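Local structure of 2,3-dihydroxybenzoate-AMP ligase (Bacillus subtilis, 1MDB) at residues Asn19-Gly24 with Ser358-Ser363; Ala65-Leu70 with Asn153-Gly158; Val225-Leu230 with Pro266-Glu271; Ala312-Arg317 with His448-Pro453. The protein belongs to the ANL superfamily of AMP-binding enzymes, with a large N-terminal domain and a small C-terminal domain joined into one chain. All coordinates share one frame; numbering follows the deposited sequence.

Contact 1: Asn19-Gly24 with Ser358-Ser363; sequences NGCWAG and SPYDES
Tyr360 meets Asn19 and Cys21 with two different parts of its ring: the amide stacks on one, the sulfur lies obliquely by the other. The stack comes first: the side-chain amide of Asn19 lies over one face of the phenol, the two planes only 23° apart, with ND2 displaced toward the rim and 3.8 Å from Tyr360 CE2. Asn19 CB sits 3.7 Å from Tyr360 OH, so the amide spans the outer end of the ring. With chi1 at 58°, Asn19 CG stands between its own backbone N and carbonyl carbon, which tips the flat group against the ring. Asparagine suits the place because it is flat enough to stack and polar enough to lie near solvent.

The sulfur contact involves the other half of the ring. Cys21 SG approaches Tyr360 CD1 to 3.6 Å, and its line to the ring centre is 38° off the normal, an oblique sulfur-aromatic approach by a polarisable sulfur on a short side chain.

A hydrogen bond braces the Tyr360 side of the contact. Within the type I turn from Ser358 to Asp361, Ser358 OG accepts from Tyr360 N at 3.0 Å, an ST turn that fixes the backbone carrying the phenol. Gly20, at positive phi, lets the chain leave helix 10-18 between the two touching residues.

Tyr209 on helix 204-218 touches Cys21 and bonds to Ser358 OG, while Pro386 packs on Tyr360. The contact thus joins the loop between helices 10-18 and 27-38 to the turn leading from strand 355-356 into strand 362-366.

Contact 2: Ala65-Leu70 with Asn153-Gly158; sequences AGFQKL and NIIVAG
Ile155 CD1 is the meeting point of this contact, touched by both Phe67 and Leu70 of the helix. Leu70 CD2 and Ile155 CD1 reach toward each other tip to tip, 3.8 Å apart. Phe67 presents CE2 to the same methyl, also at 3.8 Å, in an oblique approach to the ring. One unbranched isoleucine arm therefore enters the angle between an aromatic ring and a leucine fork, a place that suits a slim, extended tip. Leu70 also slides past Asn153 in the opposite direction, its CG 4.0 Å from Asn153 OD1.

Torsions and backbone set these tips. Leu70 CG is anti to its backbone N (chi1 -169°), which carries the fork out toward the strand, and Ile155 is extended at chi2 (163°), so that CD1 projects well beyond its backbone. Helical bonding holds Leu70 in turn, its N donating to Gly66 O at 2.8 Å. On the other side, backbone bonds tie Ile155 to Tyr126 and Ile128 of strand 125-132, and Asn153 ND2 donates to Ala124 O, which anchors the amide whose oxygen lies beside Leu70. Ala94, Leu95 and Leu98 of helix 86-98, together with Ile127, pack on Phe67, so helix 53-70 and strand 154-157 share a core with a second helix of the AMP-binding domain.

Across the two segments the chemistry is chiefly dispersion between hydrocarbon groups: the fit of Leu70, Phe67 and Ile155 rather than directed polar bonds holds helix and strand together, with Leu70 and Asn153 both partly exposed.

Contact 3: Val225-Leu230 with Pro266-Glu271; sequences VYLAAL and PLIERE
Leu227 packs its two methyls against separate residues of helix 261-271. CD2 lies 3.8 Å from Ile268 CG1, and CD1 is 4.2 Å from Leu267 CB; both pairs of side chains cross at about a right angle. The trans first torsion of Leu227 (175°) points its fork at the helix and lets its branches divide between neighbouring helix residues. A leucine fits here because it ends in two methyls.

A second apolar group meets backbone: Val225 CG1 rests 3.8 Å from Glu271 O. Valine, branched at CB, suits the extended strand backbone and offers a methyl close to it.

Charge lies at the margin. Glu271 OE1 forms a salt bridge with Arg252 of strand 252-255, a residue that the side chain of Val225 also touches, so the acid ties the helix to the adjoining strand. Arg270 NE is 3.5 Å from Glu271 OE2, an interaction of charges alone.

The axes of strand 225-228 and helix segment 266-271 run nearly antiparallel (160°), 9.9 Å apart at closest approach, so the helix lies along the sheet. Strand 252-255, helix 261-271 and parallel strand 275-278, which flanks 225-228 on its other side, form a beta-alpha-beta crossover typical of an alpha/beta domain.

Contact 4: Ala312-Arg317 with His448-Pro453; sequences AEAARR and HLLAHP
Glu313 lays the aliphatic part of its side chain across the backbone between Leu450 and Ala451. A fully extended first torsion (180°) carries its CG to within 3.7 Å of Leu450 C. A bend at chi2 (64°) then turns the carboxylate along Ala451, with OE1 3.8 Å from Ala451 CB. Glutamate suits the place because its methylenes can pack while its charged end stays at the partly exposed side; Ala451, with its single methyl, leaves room for it. That end faces Arg316, whose NH2 is 2.9 Å from Glu313 OE2, the oxygen lying well out of the guanidinium plane, so the attraction is of charge.

The two segments belong to the two domains of an ANL-family enzyme: 312-317 to the AMP-binding domain, 448-453 to the C-terminal one, and this is an interdomain contact. Glu313 N donates to OD1 of Asn447, on helix 442-449.

Deeper in, Leu450 directs CD1 to Ala314 CB at 4.3 Å, and Met284 of helix 280-292 touches both residues. The small alanine gives the leucine access to that helix. The type I turn from Leu449 to His452, which holds both Leu450 and Ala451, brings Ala451 against Phe491 of helix 485-494.

From the N terminus, contact 1 opens first, in the loop after helix 10-18, and closes more than 330 residues later at the turn before strand 362-366. Within that span lie contact 2, which joins helix 53-70 to strand 154-157 in the six-stranded sheet, and then contact 3, which lays helix 261-271 on strand 225-228 of the nine-stranded sheet. These two follow in series, their centres about 30 Å apart. Contact 4 opens at helix 312-315, before contact 1 closes, and closes beyond it at 448-453, so the two cross. It alone links both domains, on the opposite side of the chain's centre from contact 2.

Contact 1: Asn19-Gly24 with Ser358-Ser363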
loop_
_atom_site.group_PDB
_atom_site.type_symbol
_atom_site.label_atom_id
_atom_site.label_comp_id
_atom_site.label_asym_id
_atom_site.label_seq_id
_atom_site.Cartn_x
_atom_site.Cartn_y
_atom_site.Cartn_z
ATOM N N ASN A 19 -11.106 2.654 -25.885
ATOM C CA ASN A 19 -9.672 2.509 -26.118
ATOM C C ASN A 19 -9.140 1.229 -25.483
ATOM O O ASN A 19 -7.940 0.967 -25.502
ATOM C CB ASN A 19 -8.904 3.721 -25.576
ATOM C CG ASN A 19 -9.138 3.947 -24.099
ATOM O OD1 ASN A 19 -9.056 3.017 -23.298
ATOM N ND2 ASN A 19 -9.420 5.192 -23.726
ATOM N N GLY A 20 -10.042 0.441 -24.909
ATOM C CA GLY A 20 -9.648 -0.816 -24.297
ATOM C C GLY A 20 -9.075 -0.791 -22.887
ATOM O O GLY A 20 -8.664 -1.836 -22.379
ATOM N N CYS A 21 -9.032 0.375 -22.246
ATOM C CA CYS A 21 -8.500 0.445 -20.886
ATOM C C CYS A 21 -9.318 -0.464 -19.978
ATOM O O CYS A 21 -8.767 -1.221 -19.185
ATOM C CB CYS A 21 -8.528 1.886 -20.365
ATOM S SG CYS A 21 -7.288 2.970 -21.131
ATOM N N TRP A 22 -10.638 -0.389 -20.106
ATOM C CA TRP A 22 -11.531 -1.220 -19.312
ATOM C C TRP A 22 -11.857 -2.451 -20.157
ATOM O O TRP A 22 -12.658 -2.388 -21.089
ATOM C CB TRP A 22 -12.791 -0.425 -18.947
ATOM C CG TRP A 22 -12.517 0.725 -18.000
ATOM C CD1 TRP A 22 -11.306 1.073 -17.450
ATOM C CD2 TRP A 22 -13.474 1.651 -17.467
ATOM N NE1 TRP A 22 -11.458 2.151 -16.612
ATOM C CE2 TRP A 22 -12.775 2.526 -16.603
ATOM C CE3 TRP A 22 -14.856 1.826 -17.635
ATOM C CZ2 TRP A 22 -13.411 3.563 -15.910
ATOM C CZ3 TRP A 22 -15.489 2.861 -16.948
ATOM C CH2 TRP A 22 -14.764 3.715 -16.094
ATOM N N ALA A 23 -11.216 -3.568 -19.821
ATOM C CA ALA A 23 -11.364 -4.817 -20.561
ATOM C C ALA A 23 -12.747 -5.454 -20.581
ATOM O O ALA A 23 -13.039 -6.271 -21.455
ATOM C CB ALA A 23 -10.339 -5.823 -20.067
ATOM N N GLY A 24 -13.604 -5.091 -19.636
ATOM C CA GLY A 24 -14.936 -5.669 -19.617
ATOM C C GLY A 24 -14.982 -7.053 -18.994
ATOM O O GLY A 24 -15.959 -7.780 -19.167
ATOM N N SER A 358 0.003 4.854 -16.757
ATOM C CA SER A 358 -0.961 4.867 -17.854
ATOM C C SER A 358 -0.812 6.083 -18.754
ATOM O O SER A 358 -0.525 7.180 -18.283
ATOM C CB SER A 358 -2.387 4.844 -17.310
ATOM O OG SER A 358 -3.326 5.063 -18.349
ATOM N N PRO A 359 -1.013 5.900 -20.071
ATOM C CA PRO A 359 -0.903 7.001 -21.034
ATOM C C PRO A 359 -2.044 7.981 -20.805
ATOM O O PRO A 359 -1.980 9.135 -21.227
ATOM C CB PRO A 359 -1.043 6.298 -22.385
ATOM C CG PRO A 359 -0.585 4.900 -22.106
ATOM C CD PRO A 359 -1.218 4.621 -20.770
ATOM N N TYR A 360 -3.091 7.509 -20.134
ATOM C CA TYR A 360 -4.251 8.341 -19.875
ATOM C C TYR A 360 -4.300 8.968 -18.481
ATOM O O TYR A 360 -5.271 9.644 -18.139
ATOM C CB TYR A 360 -5.529 7.546 -20.149
ATOM C CG TYR A 360 -5.568 6.947 -21.540
ATOM C CD1 TYR A 360 -5.022 5.689 -21.795
ATOM C CD2 TYR A 360 -6.133 7.649 -22.608
ATOM C CE1 TYR A 360 -5.039 5.139 -23.079
ATOM C CE2 TYR A 360 -6.154 7.110 -23.895
ATOM C CZ TYR A 360 -5.605 5.854 -24.123
ATOM O OH TYR A 360 -5.620 5.312 -25.390
ATOM N N ASP A 361 -3.261 8.736 -17.677
ATOM C CA ASP A 361 -3.189 9.334 -16.345
ATOM C C ASP A 361 -2.910 10.826 -16.536
ATOM O O ASP A 361 -1.966 11.200 -17.222
ATOM C CB ASP A 361 -2.043 8.731 -15.516
ATOM C CG ASP A 361 -2.449 7.468 -14.761
ATOM O OD1 ASP A 361 -3.541 7.458 -14.160
ATOM O OD2 ASP A 361 -1.665 6.493 -14.754
ATOM N N GLU A 362 -3.736 11.673 -15.939
ATOM C CA GLU A 362 -3.547 13.114 -16.033
ATOM C C GLU A 362 -3.007 13.652 -14.711
ATOM O O GLU A 362 -3.576 13.393 -13.649
ATOM C CB GLU A 362 -4.872 13.801 -16.344
ATOM C CG GLU A 362 -5.304 13.707 -17.784
ATOM C CD GLU A 362 -6.718 14.201 -17.974
ATOM O OE1 GLU A 362 -7.662 13.417 -17.725
ATOM O OE2 GLU A 362 -6.887 15.380 -18.357
ATOM N N SER A 363 -1.911 14.399 -14.780
ATOM C CA SER A 363 -1.313 14.972 -13.590
ATOM C C SER A 363 -1.200 16.489 -13.685
ATOM O O SER A 363 -0.888 17.040 -14.741
ATOM C CB SER A 363 0.078 14.374 -13.354
ATOM O OG SER A 363 -0.010 13.028 -12.918
#

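Contact 2: Ala65-Leu70 with Asn153-Gly158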
loop_
_atom_site.group_PDB
_atom_site.type_symbol
_atom_site.label_atom_id
_atom_site.label_comp_id
_atom_site.label_asym_id
_atom_site.label_seq_id
_atom_site.Cartn_x
_atom_site.Cartn_y
_atom_site.Cartn_z
ATOM N N ALA A 65 -20.176 -20.680 -3.019
ATOM C CA ALA A 65 -21.423 -21.382 -2.740
ATOM C C ALA A 65 -21.652 -21.420 -1.241
ATOM O O ALA A 65 -22.779 -21.242 -0.774
ATOM C CB ALA A 65 -21.375 -22.798 -3.314
ATOM N N GLY A 66 -20.579 -21.644 -0.482
ATOM C CA GLY A 66 -20.708 -21.674 0.966
ATOM C C GLY A 66 -21.113 -20.314 1.513
ATOM O O GLY A 66 -21.964 -20.220 2.395
ATOM N N PHE A 67 -20.487 -19.263 0.995
ATOM C CA PHE A 67 -20.790 -17.893 1.402
ATOM C C PHE A 67 -22.261 -17.608 1.105
ATOM O O PHE A 67 -22.978 -17.080 1.946
ATOM C CB PHE A 67 -19.923 -16.884 0.620
ATOM C CG PHE A 67 -18.504 -16.723 1.144
ATOM C CD1 PHE A 67 -17.505 -16.198 0.320
ATOM C CD2 PHE A 67 -18.177 -17.048 2.457
ATOM C CE1 PHE A 67 -16.199 -15.999 0.800
ATOM C CE2 PHE A 67 -16.871 -16.850 2.951
ATOM C CZ PHE A 67 -15.885 -16.327 2.123
ATOM N N GLN A 68 -22.701 -17.954 -0.105
ATOM C CA GLN A 68 -24.087 -17.728 -0.508
ATOM C C GLN A 68 -25.040 -18.488 0.401
ATOM O O GLN A 68 -26.031 -17.939 0.878
ATOM C CB GLN A 68 -24.311 -18.178 -1.950
ATOM C CG GLN A 68 -25.697 -17.857 -2.468
ATOM C CD GLN A 68 -25.919 -18.357 -3.877
ATOM O OE1 GLN A 68 -25.956 -19.570 -4.122
ATOM N NE2 GLN A 68 -26.061 -17.427 -4.819
ATOM N N LYS A 69 -24.733 -19.759 0.633
ATOM C CA LYS A 69 -25.558 -20.591 1.495
ATOM C C LYS A 69 -25.615 -19.955 2.875
ATOM O O LYS A 69 -26.633 -20.022 3.558
ATOM C CB LYS A 69 -24.968 -21.998 1.591
ATOM C CG LYS A 69 -25.919 -23.026 2.174
ATOM C CD LYS A 69 -25.388 -24.431 1.952
ATOM C CE LYS A 69 -26.443 -25.471 2.265
ATOM N NZ LYS A 69 -25.989 -26.855 1.942
ATOM N N LEU A 70 -24.518 -19.325 3.277
ATOM C CA LEU A 70 -24.461 -18.668 4.577
ATOM C C LEU A 70 -25.456 -17.508 4.610
ATOM O O LEU A 70 -25.934 -17.117 5.677
ATOM C CB LEU A 70 -23.046 -18.149 4.838
ATOM C CG LEU A 70 -22.713 -17.648 6.242
ATOM C CD1 LEU A 70 -23.021 -18.738 7.266
ATOM C CD2 LEU A 70 -21.237 -17.267 6.296
ATOM N N ASN A 153 -21.955 -13.089 11.360
ATOM C CA ASN A 153 -21.177 -14.018 10.556
ATOM C C ASN A 153 -19.692 -13.725 10.732
ATOM O O ASN A 153 -19.109 -12.928 9.999
ATOM C CB ASN A 153 -21.583 -13.925 9.084
ATOM C CG ASN A 153 -23.017 -14.381 8.853
ATOM O OD1 ASN A 153 -23.458 -15.372 9.437
ATOM N ND2 ASN A 153 -23.749 -13.666 7.996
ATOM N N ILE A 154 -19.101 -14.355 11.741
ATOM C CA ILE A 154 -17.684 -14.199 12.047
ATOM C C ILE A 154 -17.034 -15.456 11.524
ATOM O O ILE A 154 -17.256 -16.538 12.058
ATOM C CB ILE A 154 -17.428 -14.115 13.568
ATOM C CG1 ILE A 154 -18.171 -12.921 14.163
ATOM C CG2 ILE A 154 -15.922 -14.034 13.838
ATOM C CD1 ILE A 154 -17.764 -11.605 13.597
ATOM N N ILE A 155 -16.244 -15.315 10.468
ATOM C CA ILE A 155 -15.588 -16.461 9.849
ATOM C C ILE A 155 -14.101 -16.490 10.185
ATOM O O ILE A 155 -13.394 -15.483 10.039
ATOM C CB ILE A 155 -15.793 -16.423 8.329
ATOM C CG1 ILE A 155 -17.297 -16.388 8.030
ATOM C CG2 ILE A 155 -15.108 -17.615 7.680
ATOM C CD1 ILE A 155 -17.662 -15.953 6.607
ATOM N N VAL A 156 -13.631 -17.649 10.630
ATOM C CA VAL A 156 -12.244 -17.806 11.036
ATOM C C VAL A 156 -11.480 -18.842 10.243
ATOM O O VAL A 156 -11.900 -20.002 10.145
ATOM C CB VAL A 156 -12.150 -18.210 12.518
ATOM C CG1 VAL A 156 -10.695 -18.294 12.944
ATOM C CG2 VAL A 156 -12.924 -17.223 13.378
ATOM N N ALA A 157 -10.355 -18.434 9.668
ATOM C CA ALA A 157 -9.537 -19.383 8.940
ATOM C C ALA A 157 -8.647 -19.959 10.027
ATOM O O ALA A 157 -7.710 -19.308 10.486
ATOM C CB ALA A 157 -8.707 -18.682 7.851
ATOM N N GLY A 158 -8.977 -21.174 10.459
ATOM C CA GLY A 158 -8.233 -21.837 11.516
ATOM C C GLY A 158 -9.207 -22.287 12.593
ATOM O O GLY A 158 -10.376 -22.546 12.298
#

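Contact 3: Val225-Leu230 with Pro266-Glu271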
loop_
_atom_site.group_PDB
_atom_site.type_symbol
_atom_site.label_atom_id
_atom_site.label_comp_id
_atom_site.label_asym_id
_atom_site.label_seq_id
_atom_site.Cartn_x
_atom_site.Cartn_y
_atom_site.Cartn_z
ATOM N N VAL A 225 8.510 -14.682 -9.722
ATOM C CA VAL A 225 8.328 -15.289 -8.412
ATOM C C VAL A 225 8.331 -14.077 -7.477
ATOM O O VAL A 225 9.383 -13.538 -7.134
ATOM C CB VAL A 225 9.480 -16.235 -8.016
ATOM C CG1 VAL A 225 9.132 -16.928 -6.713
ATOM C CG2 VAL A 225 9.725 -17.275 -9.110
ATOM N N TYR A 226 7.141 -13.632 -7.096
ATOM C CA TYR A 226 7.002 -12.464 -6.237
ATOM C C TYR A 226 6.815 -12.856 -4.783
ATOM O O TYR A 226 5.952 -13.675 -4.454
ATOM C CB TYR A 226 5.807 -11.632 -6.708
ATOM C CG TYR A 226 5.468 -10.434 -5.843
ATOM C CD1 TYR A 226 5.795 -9.137 -6.245
ATOM C CD2 TYR A 226 4.779 -10.597 -4.635
ATOM C CE1 TYR A 226 5.435 -8.025 -5.462
ATOM C CE2 TYR A 226 4.423 -9.501 -3.850
ATOM C CZ TYR A 226 4.749 -8.220 -4.267
ATOM O OH TYR A 226 4.379 -7.143 -3.488
ATOM N N LEU A 227 7.637 -12.273 -3.915
ATOM C CA LEU A 227 7.540 -12.525 -2.484
ATOM C C LEU A 227 6.660 -11.443 -1.855
ATOM O O LEU A 227 6.948 -10.237 -1.983
ATOM C CB LEU A 227 8.916 -12.455 -1.828
ATOM C CG LEU A 227 8.908 -12.593 -0.305
ATOM C CD1 LEU A 227 8.525 -14.026 0.067
ATOM C CD2 LEU A 227 10.290 -12.240 0.253
ATOM N N ALA A 228 5.590 -11.862 -1.187
ATOM C CA ALA A 228 4.708 -10.914 -0.512
ATOM C C ALA A 228 5.296 -10.726 0.883
ATOM O O ALA A 228 5.058 -11.544 1.766
ATOM C CB ALA A 228 3.306 -11.482 -0.416
ATOM N N ALA A 229 6.078 -9.663 1.067
ATOM C CA ALA A 229 6.718 -9.378 2.352
ATOM C C ALA A 229 5.940 -8.373 3.204
ATOM O O ALA A 229 6.046 -8.371 4.429
ATOM C CB ALA A 229 8.130 -8.866 2.127
ATOM N N LEU A 230 5.179 -7.505 2.550
ATOM C CA LEU A 230 4.369 -6.510 3.251
ATOM C C LEU A 230 2.960 -7.078 3.394
ATOM O O LEU A 230 2.604 -8.036 2.705
ATOM C CB LEU A 230 4.295 -5.219 2.425
ATOM C CG LEU A 230 5.584 -4.443 2.169
ATOM C CD1 LEU A 230 5.334 -3.356 1.135
ATOM C CD2 LEU A 230 6.065 -3.839 3.467
ATOM N N PRO A 266 15.575 -16.379 3.667
ATOM C CA PRO A 266 15.593 -17.812 3.346
ATOM C C PRO A 266 14.620 -18.107 2.205
ATOM O O PRO A 266 14.916 -18.883 1.300
ATOM C CB PRO A 266 15.160 -18.465 4.656
ATOM C CG PRO A 266 15.666 -17.509 5.694
ATOM C CD PRO A 266 15.314 -16.164 5.100
ATOM N N LEU A 267 13.461 -17.460 2.250
ATOM C CA LEU A 267 12.427 -17.631 1.233
ATOM C C LEU A 267 12.914 -17.171 -0.139
ATOM O O LEU A 267 12.586 -17.761 -1.160
ATOM C CB LEU A 267 11.177 -16.835 1.632
ATOM C CG LEU A 267 9.899 -17.532 2.116
ATOM C CD1 LEU A 267 10.131 -19.011 2.396
ATOM C CD2 LEU A 267 9.393 -16.799 3.342
ATOM N N ILE A 268 13.696 -16.101 -0.162
ATOM C CA ILE A 268 14.203 -15.591 -1.423
ATOM C C ILE A 268 15.188 -16.589 -2.032
ATOM O O ILE A 268 15.147 -16.866 -3.232
ATOM C CB ILE A 268 14.881 -14.218 -1.222
ATOM C CG1 ILE A 268 13.830 -13.205 -0.758
ATOM C CG2 ILE A 268 15.536 -13.759 -2.518
ATOM C CD1 ILE A 268 14.362 -11.814 -0.496
ATOM N N GLU A 269 16.061 -17.141 -1.200
ATOM C CA GLU A 269 17.035 -18.116 -1.684
ATOM C C GLU A 269 16.387 -19.472 -1.994
ATOM O O GLU A 269 16.653 -20.074 -3.036
ATOM C CB GLU A 269 18.156 -18.304 -0.657
ATOM C CG GLU A 269 18.925 -19.611 -0.828
ATOM C CD GLU A 269 20.207 -19.649 -0.025
ATOM O OE1 GLU A 269 20.214 -19.165 1.129
ATOM O OE2 GLU A 269 21.209 -20.178 -0.552
ATOM N N ARG A 270 15.539 -19.948 -1.087
ATOM C CA ARG A 270 14.883 -21.234 -1.284
ATOM C C ARG A 270 13.944 -21.230 -2.485
ATOM O O ARG A 270 14.021 -22.108 -3.339
ATOM C CB ARG A 270 14.106 -21.640 -0.024
ATOM C CG ARG A 270 13.319 -22.931 -0.193
ATOM C CD ARG A 270 12.603 -23.340 1.083
ATOM N NE ARG A 270 11.722 -24.483 0.845
ATOM C CZ ARG A 270 11.036 -25.125 1.788
ATOM N NH1 ARG A 270 11.118 -24.748 3.060
ATOM N NH2 ARG A 270 10.261 -26.149 1.459
ATOM N N GLU A 271 13.067 -20.234 -2.559
ATOM C CA GLU A 271 12.107 -20.151 -3.657
ATOM C C GLU A 271 12.615 -19.411 -4.882
ATOM O O GLU A 271 11.951 -19.387 -5.924
ATOM C CB GLU A 271 10.829 -19.473 -3.171
ATOM C CG GLU A 271 10.193 -20.168 -1.998
ATOM C CD GLU A 271 9.867 -21.620 -2.306
ATOM O OE1 GLU A 271 9.511 -21.921 -3.468
ATOM O OE2 GLU A 271 9.957 -22.454 -1.386
#

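Contact 4: Ala312-Arg317 with His448-Pro453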
loop_
_atom_site.group_PDB
_atom_site.type_symbol
_atom_site.label_atom_id
_atom_site.label_comp_id
_atom_site.label_asym_id
_atom_site.label_seq_id
_atom_site.Cartn_x
_atom_site.Cartn_y
_atom_site.Cartn_z
ATOM N N ALA A 312 17.477 9.370 -1.841
ATOM C CA ALA A 312 18.582 9.152 -2.765
ATOM C C ALA A 312 19.800 8.474 -2.154
ATOM O O ALA A 312 20.344 7.544 -2.743
ATOM C CB ALA A 312 18.991 10.492 -3.399
ATOM N N GLU A 313 20.220 8.942 -0.980
ATOM C CA GLU A 313 21.383 8.403 -0.280
ATOM C C GLU A 313 21.248 6.902 -0.005
ATOM O O GLU A 313 22.248 6.183 0.111
ATOM C CB GLU A 313 21.587 9.168 1.037
ATOM C CG GLU A 313 22.773 8.721 1.909
ATOM C CD GLU A 313 24.138 8.944 1.255
ATOM O OE1 GLU A 313 24.349 10.008 0.632
ATOM O OE2 GLU A 313 25.009 8.059 1.381
ATOM N N ALA A 314 20.011 6.430 0.104
ATOM C CA ALA A 314 19.783 5.015 0.361
ATOM C C ALA A 314 19.554 4.291 -0.949
ATOM O O ALA A 314 20.153 3.254 -1.199
ATOM C CB ALA A 314 18.584 4.823 1.277
ATOM N N ALA A 315 18.693 4.855 -1.786
ATOM C CA ALA A 315 18.363 4.255 -3.067
ATOM C C ALA A 315 19.601 3.847 -3.877
ATOM O O ALA A 315 19.681 2.724 -4.377
ATOM C CB ALA A 315 17.498 5.215 -3.868
ATOM N N ARG A 316 20.563 4.759 -3.991
ATOM C CA ARG A 316 21.799 4.527 -4.741
ATOM C C ARG A 316 22.547 3.262 -4.320
ATOM O O ARG A 316 23.357 2.738 -5.078
ATOM C CB ARG A 316 22.750 5.722 -4.569
ATOM C CG ARG A 316 23.168 5.909 -3.129
ATOM C CD ARG A 316 24.484 6.642 -2.964
ATOM N NE ARG A 316 25.058 6.327 -1.656
ATOM C CZ ARG A 316 26.289 6.646 -1.269
ATOM N NH1 ARG A 316 27.104 7.305 -2.084
ATOM N NH2 ARG A 316 26.715 6.280 -0.068
ATOM N N ARG A 317 22.284 2.779 -3.112
ATOM C CA ARG A 317 22.974 1.593 -2.606
ATOM C C ARG A 317 22.384 0.253 -3.047
ATOM O O ARG A 317 23.061 -0.776 -2.997
ATOM C CB ARG A 317 23.006 1.633 -1.079
ATOM C CG ARG A 317 23.744 2.812 -0.483
ATOM C CD ARG A 317 23.536 2.828 1.019
ATOM N NE ARG A 317 23.999 1.585 1.628
ATOM C CZ ARG A 317 23.607 1.144 2.819
ATOM N NH1 ARG A 317 22.737 1.842 3.539
ATOM N NH2 ARG A 317 24.088 0.002 3.292
ATOM N N HIS A 448 20.360 13.857 3.922
ATOM C CA HIS A 448 21.694 14.236 4.391
ATOM C C HIS A 448 22.077 13.364 5.587
ATOM O O HIS A 448 23.142 12.751 5.610
ATOM C CB HIS A 448 21.712 15.707 4.839
ATOM C CG HIS A 448 21.828 16.688 3.716
ATOM N ND1 HIS A 448 23.038 17.031 3.151
ATOM C CD2 HIS A 448 20.885 17.378 3.032
ATOM C CE1 HIS A 448 22.836 17.887 2.167
ATOM N NE2 HIS A 448 21.537 18.116 2.072
ATOM N N LEU A 449 21.203 13.330 6.589
ATOM C CA LEU A 449 21.441 12.547 7.799
ATOM C C LEU A 449 21.709 11.064 7.519
ATOM O O LEU A 449 22.424 10.410 8.275
ATOM C CB LEU A 449 20.254 12.713 8.762
ATOM C CG LEU A 449 20.069 14.172 9.206
ATOM C CD1 LEU A 449 18.755 14.363 9.963
ATOM C CD2 LEU A 449 21.261 14.584 10.065
ATOM N N LEU A 450 21.152 10.542 6.430
ATOM C CA LEU A 450 21.363 9.141 6.064
ATOM C C LEU A 450 22.811 8.930 5.639
ATOM O O LEU A 450 23.289 7.796 5.569
ATOM C CB LEU A 450 20.432 8.724 4.912
ATOM C CG LEU A 450 18.942 8.607 5.241
ATOM C CD1 LEU A 450 18.194 8.030 4.046
ATOM C CD2 LEU A 450 18.752 7.705 6.447
ATOM N N ALA A 451 23.502 10.030 5.347
ATOM C CA ALA A 451 24.899 9.972 4.931
ATOM C C ALA A 451 25.816 9.843 6.147
ATOM O O ALA A 451 26.982 9.474 6.022
ATOM C CB ALA A 451 25.261 11.225 4.127
ATOM N N HIS A 452 25.292 10.145 7.327
ATOM C CA HIS A 452 26.104 10.032 8.525
ATOM C C HIS A 452 26.220 8.561 8.929
ATOM O O HIS A 452 25.214 7.860 9.056
ATOM C CB HIS A 452 25.502 10.843 9.670
ATOM C CG HIS A 452 26.399 10.941 10.860
ATOM N ND1 HIS A 452 26.705 9.856 11.651
ATOM C CD2 HIS A 452 27.117 11.980 11.351
ATOM C CE1 HIS A 452 27.575 10.220 12.576
ATOM N NE2 HIS A 452 27.841 11.504 12.416
ATOM N N PRO A 453 27.461 8.078 9.132
ATOM C CA PRO A 453 27.796 6.701 9.517
ATOM C C PRO A 453 27.107 6.148 10.768
ATOM O O PRO A 453 27.084 4.940 10.973
ATOM C CB PRO A 453 29.315 6.751 9.681
ATOM C CG PRO A 453 29.717 7.778 8.689
ATOM C CD PRO A 453 28.690 8.862 8.917
#